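Local coordinates for cell surface protein (Faecalibacterium prausnitzii A2-165, PDB 4GT6) that is of unknown function but, as an extracellular leucine-rich repeat protein of a gut bacterium, probably binds other proteins through its BspA-type repeat region, at residues I78-V92 against K104-D118. Residues are numbered along the deposited sequence; the frame is centred on the assembly and turned at random.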
loop_
_atom_site.group_PDB
_atom_site.type_symbol
_atom_site.label_atom_id
_atom_site.label_comp_id
_atom_site.label_asym_id
_atom_site.label_seq_id
_atom_site.Cartn_x
_atom_site.Cartn_y
_atom_site.Cartn_z
ATOM N N ILE A 78 -13.103 17.174 -7.256
ATOM C CA ILE A 78 -12.074 17.679 -6.352
ATOM C C ILE A 78 -10.765 17.453 -7.104
ATOM O O ILE A 78 -10.447 16.313 -7.482
ATOM C CB ILE A 78 -12.099 17.049 -4.935
ATOM C CG1 ILE A 78 -13.418 17.412 -4.215
ATOM C CG2 ILE A 78 -10.882 17.595 -4.110
ATOM C CD1 ILE A 78 -13.686 16.610 -2.959
ATOM N N GLY A 79 -10.048 18.538 -7.348
ATOM C CA GLY A 79 -8.800 18.495 -8.103
ATOM C C GLY A 79 -7.664 17.778 -7.408
ATOM O O GLY A 79 -7.741 17.469 -6.210
ATOM N N SER A 80 -6.588 17.518 -8.169
ATOM C CA SER A 80 -5.425 16.847 -7.602
ATOM C C SER A 80 -4.776 17.722 -6.530
ATOM O O SER A 80 -4.762 18.964 -6.649
ATOM C CB SER A 80 -4.416 16.496 -8.691
ATOM O OG SER A 80 -3.913 17.662 -9.322
ATOM N N ASN A 81 -4.276 17.077 -5.457
ATOM C CA ASN A 81 -3.585 17.746 -4.344
ATOM C C ASN A 81 -4.399 18.915 -3.763
ATOM O O ASN A 81 -3.802 19.818 -3.173
ATOM C CB ASN A 81 -2.195 18.265 -4.842
ATOM C CG ASN A 81 -1.258 17.143 -5.265
ATOM O OD1 ASN A 81 -1.405 16.550 -6.337
ATOM N ND2 ASN A 81 -0.327 16.781 -4.386
ATOM N N ALA A 82 -5.749 18.881 -3.892
ATOM C CA ALA A 82 -6.587 20.021 -3.427
ATOM C C ALA A 82 -6.421 20.302 -1.931
ATOM O O ALA A 82 -6.500 21.458 -1.535
ATOM C CB ALA A 82 -8.056 19.763 -3.733
ATOM N N PHE A 83 -6.218 19.265 -1.105
ATOM C CA PHE A 83 -6.074 19.453 0.348
ATOM C C PHE A 83 -4.808 18.743 0.814
ATOM O O PHE A 83 -4.712 18.302 1.955
ATOM C CB PHE A 83 -7.336 18.925 1.097
ATOM C CG PHE A 83 -8.582 19.680 0.709
ATOM C CD1 PHE A 83 -8.920 20.874 1.348
ATOM C CD2 PHE A 83 -9.406 19.215 -0.321
ATOM C CE1 PHE A 83 -10.048 21.597 0.950
ATOM C CE2 PHE A 83 -10.543 19.937 -0.707
ATOM C CZ PHE A 83 -10.843 21.128 -0.086
ATOM N N TYR A 84 -3.825 18.655 -0.069
ATOM C CA TYR A 84 -2.559 18.008 0.235
ATOM C C TYR A 84 -1.896 18.670 1.452
ATOM O O TYR A 84 -1.777 19.906 1.516
ATOM C CB TYR A 84 -1.646 18.138 -0.994
ATOM C CG TYR A 84 -0.265 17.534 -0.839
ATOM C CD1 TYR A 84 -0.028 16.205 -1.174
ATOM C CD2 TYR A 84 0.821 18.316 -0.437
ATOM C CE1 TYR A 84 1.254 15.660 -1.113
ATOM C CE2 TYR A 84 2.103 17.778 -0.352
ATOM C CZ TYR A 84 2.318 16.456 -0.717
ATOM O OH TYR A 84 3.575 15.924 -0.689
ATOM N N ASN A 85 -1.488 17.844 2.417
ATOM C CA ASN A 85 -0.763 18.272 3.614
ATOM C C ASN A 85 -1.554 19.252 4.505
ATOM O O ASN A 85 -0.960 20.175 5.079
ATOM C CB ASN A 85 0.594 18.887 3.222
ATOM C CG ASN A 85 1.664 18.647 4.237
ATOM O OD1 ASN A 85 1.782 17.540 4.784
ATOM N ND2 ASN A 85 2.467 19.683 4.501
ATOM N N CYS A 86 -2.889 19.046 4.624
ATOM C CA CYS A 86 -3.742 19.800 5.558
ATOM C C CYS A 86 -3.858 18.877 6.773
ATOM O O CYS A 86 -4.813 18.103 6.926
ATOM C CB CYS A 86 -5.082 20.143 4.926
ATOM S SG CYS A 86 -4.944 21.416 3.645
ATOM N N THR A 87 -2.808 18.889 7.583
ATOM C CA THR A 87 -2.558 17.857 8.595
ATOM C C THR A 87 -3.410 17.971 9.850
ATOM O O THR A 87 -3.361 17.050 10.661
ATOM C CB THR A 87 -1.063 17.810 8.976
ATOM O OG1 THR A 87 -0.716 19.071 9.501
ATOM C CG2 THR A 87 -0.151 17.542 7.759
ATOM N N SER A 88 -4.206 19.040 10.010
ATOM C CA SER A 88 -5.108 19.113 11.164
ATOM C C SER A 88 -6.573 19.103 10.702
ATOM O O SER A 88 -7.490 19.253 11.519
ATOM C CB SER A 88 -4.798 20.360 12.004
ATOM O OG SER A 88 -3.600 20.153 12.752
ATOM N N LEU A 89 -6.790 18.943 9.385
ATOM C CA LEU A 89 -8.137 18.911 8.817
ATOM C C LEU A 89 -8.883 17.674 9.373
ATOM O O LEU A 89 -8.429 16.540 9.172
ATOM C CB LEU A 89 -8.074 18.902 7.285
ATOM C CG LEU A 89 -9.408 18.746 6.521
ATOM C CD1 LEU A 89 -10.347 19.945 6.777
ATOM C CD2 LEU A 89 -9.139 18.642 4.983
ATOM N N LYS A 90 -9.976 17.913 10.115
ATOM C CA LYS A 90 -10.742 16.831 10.770
ATOM C C LYS A 90 -11.879 16.298 9.934
ATOM O O LYS A 90 -12.204 15.109 10.022
ATOM C CB LYS A 90 -11.391 17.335 12.086
ATOM C CG LYS A 90 -10.457 17.912 13.154
ATOM C CD LYS A 90 -9.473 16.882 13.651
ATOM C CE LYS A 90 -8.790 17.270 14.953
ATOM N NZ LYS A 90 -7.826 16.195 15.376
ATOM N N ARG A 91 -12.539 17.185 9.177
ATOM C CA ARG A 91 -13.746 16.807 8.450
ATOM C C ARG A 91 -13.924 17.578 7.162
ATOM O O ARG A 91 -13.567 18.761 7.078
ATOM C CB ARG A 91 -14.992 17.017 9.355
ATOM C CG ARG A 91 -15.328 18.487 9.711
ATOM C CD ARG A 91 -16.285 18.652 10.896
ATOM N NE ARG A 91 -15.721 18.060 12.111
ATOM C CZ ARG A 91 -14.870 18.669 12.937
ATOM N NH1 ARG A 91 -14.518 19.933 12.729
ATOM N NH2 ARG A 91 -14.369 18.019 13.976
ATOM N N VAL A 92 -14.515 16.916 6.185
ATOM C CA VAL A 92 -14.859 17.486 4.894
ATOM C C VAL A 92 -16.329 17.162 4.757
ATOM O O VAL A 92 -16.648 15.987 4.584
ATOM C CB VAL A 92 -13.976 16.931 3.746
ATOM C CG1 VAL A 92 -14.434 17.504 2.420
ATOM C CG2 VAL A 92 -12.507 17.276 3.980
ATOM N N LYS A 104 -15.638 12.793 -8.927
ATOM C CA LYS A 104 -14.225 12.541 -9.219
ATOM C C LYS A 104 -13.337 13.177 -8.167
ATOM O O LYS A 104 -13.571 14.328 -7.809
ATOM C CB LYS A 104 -13.894 13.113 -10.604
ATOM C CG LYS A 104 -12.435 12.925 -11.037
ATOM C CD LYS A 104 -12.237 13.298 -12.511
ATOM C CE LYS A 104 -10.803 13.068 -12.928
ATOM N NZ LYS A 104 -10.579 13.358 -14.373
ATOM N N ILE A 105 -12.342 12.425 -7.665
ATOM C CA ILE A 105 -11.368 12.929 -6.689
ATOM C C ILE A 105 -9.984 12.721 -7.315
ATOM O O ILE A 105 -9.658 11.595 -7.722
ATOM C CB ILE A 105 -11.525 12.264 -5.281
ATOM C CG1 ILE A 105 -12.906 12.608 -4.650
ATOM C CG2 ILE A 105 -10.372 12.707 -4.319
ATOM C CD1 ILE A 105 -13.226 11.812 -3.385
ATOM N N GLY A 106 -9.210 13.808 -7.431
ATOM C CA GLY A 106 -7.906 13.808 -8.090
ATOM C C GLY A 106 -6.796 13.139 -7.301
ATOM O O GLY A 106 -6.959 12.818 -6.119
ATOM N N ARG A 107 -5.610 12.997 -7.943
ATOM C CA ARG A 107 -4.456 12.360 -7.292
ATOM C C ARG A 107 -4.072 13.119 -6.046
ATOM O O ARG A 107 -4.100 14.349 -6.081
ATOM C CB ARG A 107 -3.230 12.397 -8.254
ATOM C CG ARG A 107 -3.423 11.646 -9.555
ATOM C CD ARG A 107 -2.136 11.547 -10.344
ATOM N NE ARG A 107 -1.616 12.847 -10.739
ATOM C CZ ARG A 107 -0.457 13.016 -11.369
ATOM N NH1 ARG A 107 0.315 11.971 -11.649
ATOM N NH2 ARG A 107 -0.058 14.229 -11.713
ATOM N N GLN A 108 -3.682 12.419 -4.963
ATOM C CA GLN A 108 -3.153 13.028 -3.739
ATOM C C GLN A 108 -4.084 14.117 -3.161
ATOM O O GLN A 108 -3.606 15.011 -2.441
ATOM C CB GLN A 108 -1.771 13.637 -4.068
ATOM C CG GLN A 108 -0.733 12.590 -4.515
ATOM C CD GLN A 108 0.677 13.151 -4.612
ATOM O OE1 GLN A 108 0.916 14.367 -4.503
ATOM N NE2 GLN A 108 1.651 12.269 -4.809
ATOM N N ALA A 109 -5.420 14.032 -3.450
ATOM C CA ALA A 109 -6.338 15.120 -3.015
ATOM C C ALA A 109 -6.322 15.325 -1.502
ATOM O O ALA A 109 -6.369 16.472 -1.054
ATOM C CB ALA A 109 -7.745 14.863 -3.503
ATOM N N PHE A 110 -6.184 14.245 -0.720
ATOM C CA PHE A 110 -6.162 14.357 0.746
ATOM C C PHE A 110 -4.913 13.701 1.291
ATOM O O PHE A 110 -4.880 13.280 2.452
ATOM C CB PHE A 110 -7.437 13.734 1.354
ATOM C CG PHE A 110 -8.676 14.470 0.917
ATOM C CD1 PHE A 110 -9.105 15.610 1.602
ATOM C CD2 PHE A 110 -9.397 14.052 -0.196
ATOM C CE1 PHE A 110 -10.240 16.304 1.189
ATOM C CE2 PHE A 110 -10.538 14.749 -0.611
ATOM C CZ PHE A 110 -10.937 15.891 0.068
HETATM N N MSE A 111 -3.858 13.612 0.466
HETATM C CA MSE A 111 -2.618 12.997 0.968
HETATM C C MSE A 111 -2.045 13.792 2.144
HETATM O O MSE A 111 -2.066 15.023 2.120
HETATM C CB MSE A 111 -1.584 12.895 -0.155
HETATM C CG MSE A 111 -0.245 12.354 0.308
HETATM SE SE MSE A 111 0.670 11.750 -1.308
HETATM C CE MSE A 111 2.436 11.336 -0.539
ATOM N N PHE A 112 -1.600 13.072 3.201
ATOM C CA PHE A 112 -1.050 13.632 4.446
ATOM C C PHE A 112 -2.096 14.342 5.314
ATOM O O PHE A 112 -1.701 15.019 6.277
ATOM C CB PHE A 112 0.159 14.574 4.202
ATOM C CG PHE A 112 1.382 13.899 3.617
ATOM C CD1 PHE A 112 1.936 12.775 4.226
ATOM C CD2 PHE A 112 2.007 14.417 2.485
ATOM C CE1 PHE A 112 3.071 12.153 3.686
ATOM C CE2 PHE A 112 3.157 13.823 1.969
ATOM C CZ PHE A 112 3.692 12.701 2.579
ATOM N N CYS A 113 -3.415 14.138 5.066
ATOM C CA CYS A 113 -4.457 14.684 5.977
ATOM C C CYS A 113 -4.608 13.661 7.091
ATOM O O CYS A 113 -5.595 12.921 7.162
ATOM C CB CYS A 113 -5.765 14.933 5.228
ATOM S SG CYS A 113 -5.643 16.267 4.001
ATOM N N SER A 114 -3.586 13.635 7.964
ATOM C CA SER A 114 -3.433 12.605 8.987
ATOM C C SER A 114 -4.418 12.716 10.169
ATOM O O SER A 114 -4.465 11.797 10.990
ATOM C CB SER A 114 -1.988 12.552 9.483
ATOM O OG SER A 114 -1.640 13.719 10.202
ATOM N N GLU A 115 -5.265 13.761 10.220
ATOM C CA GLU A 115 -6.270 13.871 11.287
ATOM C C GLU A 115 -7.688 13.795 10.734
ATOM O O GLU A 115 -8.658 13.889 11.496
ATOM C CB GLU A 115 -6.074 15.159 12.115
ATOM C CG GLU A 115 -4.831 15.004 12.967
ATOM C CD GLU A 115 -4.579 16.040 14.046
ATOM O OE1 GLU A 115 -5.370 16.999 14.157
ATOM O OE2 GLU A 115 -3.636 15.832 14.841
ATOM N N LEU A 116 -7.805 13.557 9.416
ATOM C CA LEU A 116 -9.089 13.524 8.725
ATOM C C LEU A 116 -9.880 12.252 9.109
ATOM O O LEU A 116 -9.361 11.153 8.993
ATOM C CB LEU A 116 -8.840 13.602 7.206
ATOM C CG LEU A 116 -10.056 13.543 6.297
ATOM C CD1 LEU A 116 -11.020 14.771 6.522
ATOM C CD2 LEU A 116 -9.600 13.448 4.837
ATOM N N THR A 117 -11.074 12.430 9.671
ATOM C CA THR A 117 -11.899 11.283 10.108
ATOM C C THR A 117 -13.249 11.194 9.382
ATOM O O THR A 117 -13.777 10.090 9.229
ATOM C CB THR A 117 -12.160 11.328 11.627
ATOM O OG1 THR A 117 -12.780 12.571 11.980
ATOM C CG2 THR A 117 -10.891 11.134 12.444
ATOM N N ASP A 118 -13.809 12.339 8.967
ATOM C CA ASP A 118 -15.130 12.397 8.337
ATOM C C ASP A 118 -15.015 12.793 6.885
ATOM O O ASP A 118 -14.658 13.935 6.588
ATOM C CB ASP A 118 -16.044 13.383 9.096
ATOM C CG ASP A 118 -16.247 13.085 10.573
ATOM O OD1 ASP A 118 -15.986 11.934 10.993
ATOM O OD2 ASP A 118 -16.677 13.999 11.307
HETATM O O HOH W 1 -4.233 19.133 15.244
HETATM O O HOH W 2 -8.797 13.641 14.162
#
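I78 pairs in parallel with I105, the two coils then run in register turn for turn, and a single bridge joins R91 to D118 at the far end. Between these ends the NH groups of N81, F83 and N85 each donate to a carbonyl of 104-118; the last, N85 N to M111 O at 2.9 Å, is essentially straight. This is the stacking of successive coils in a leucine-rich repeat solenoid of the BspA type. Carried on stacked coils and with the same side-chain torsions, F83 and F110 keep their rings near parallel (6°) but slid apart, with F83 CD2 3.4 Å from F110 CE1; F59 and F133 carry the row onward in both directions. N81 and Q108 run side by side, and N81 ND2 donates in the carbonyl plane to a lone pair of Q108 OE1 (2.7 Å), while E131 takes Q108 NE2. Y84, its CG swung opposite the main-chain nitrogen (chi1 179°), lies alongside the selenomethionine M111, whose SE sits at the ring edge, and forms an offset edge-to-face pair with F112, the edge of F112 toward the face of Y84, planes at 72°. K90 bends at chi2 to bring NZ 2.9 Å from E115 OE1, a salt bridge made from above the carboxylate plane; one water links that oxygen to S88 OG, another joins NZ to E115 O.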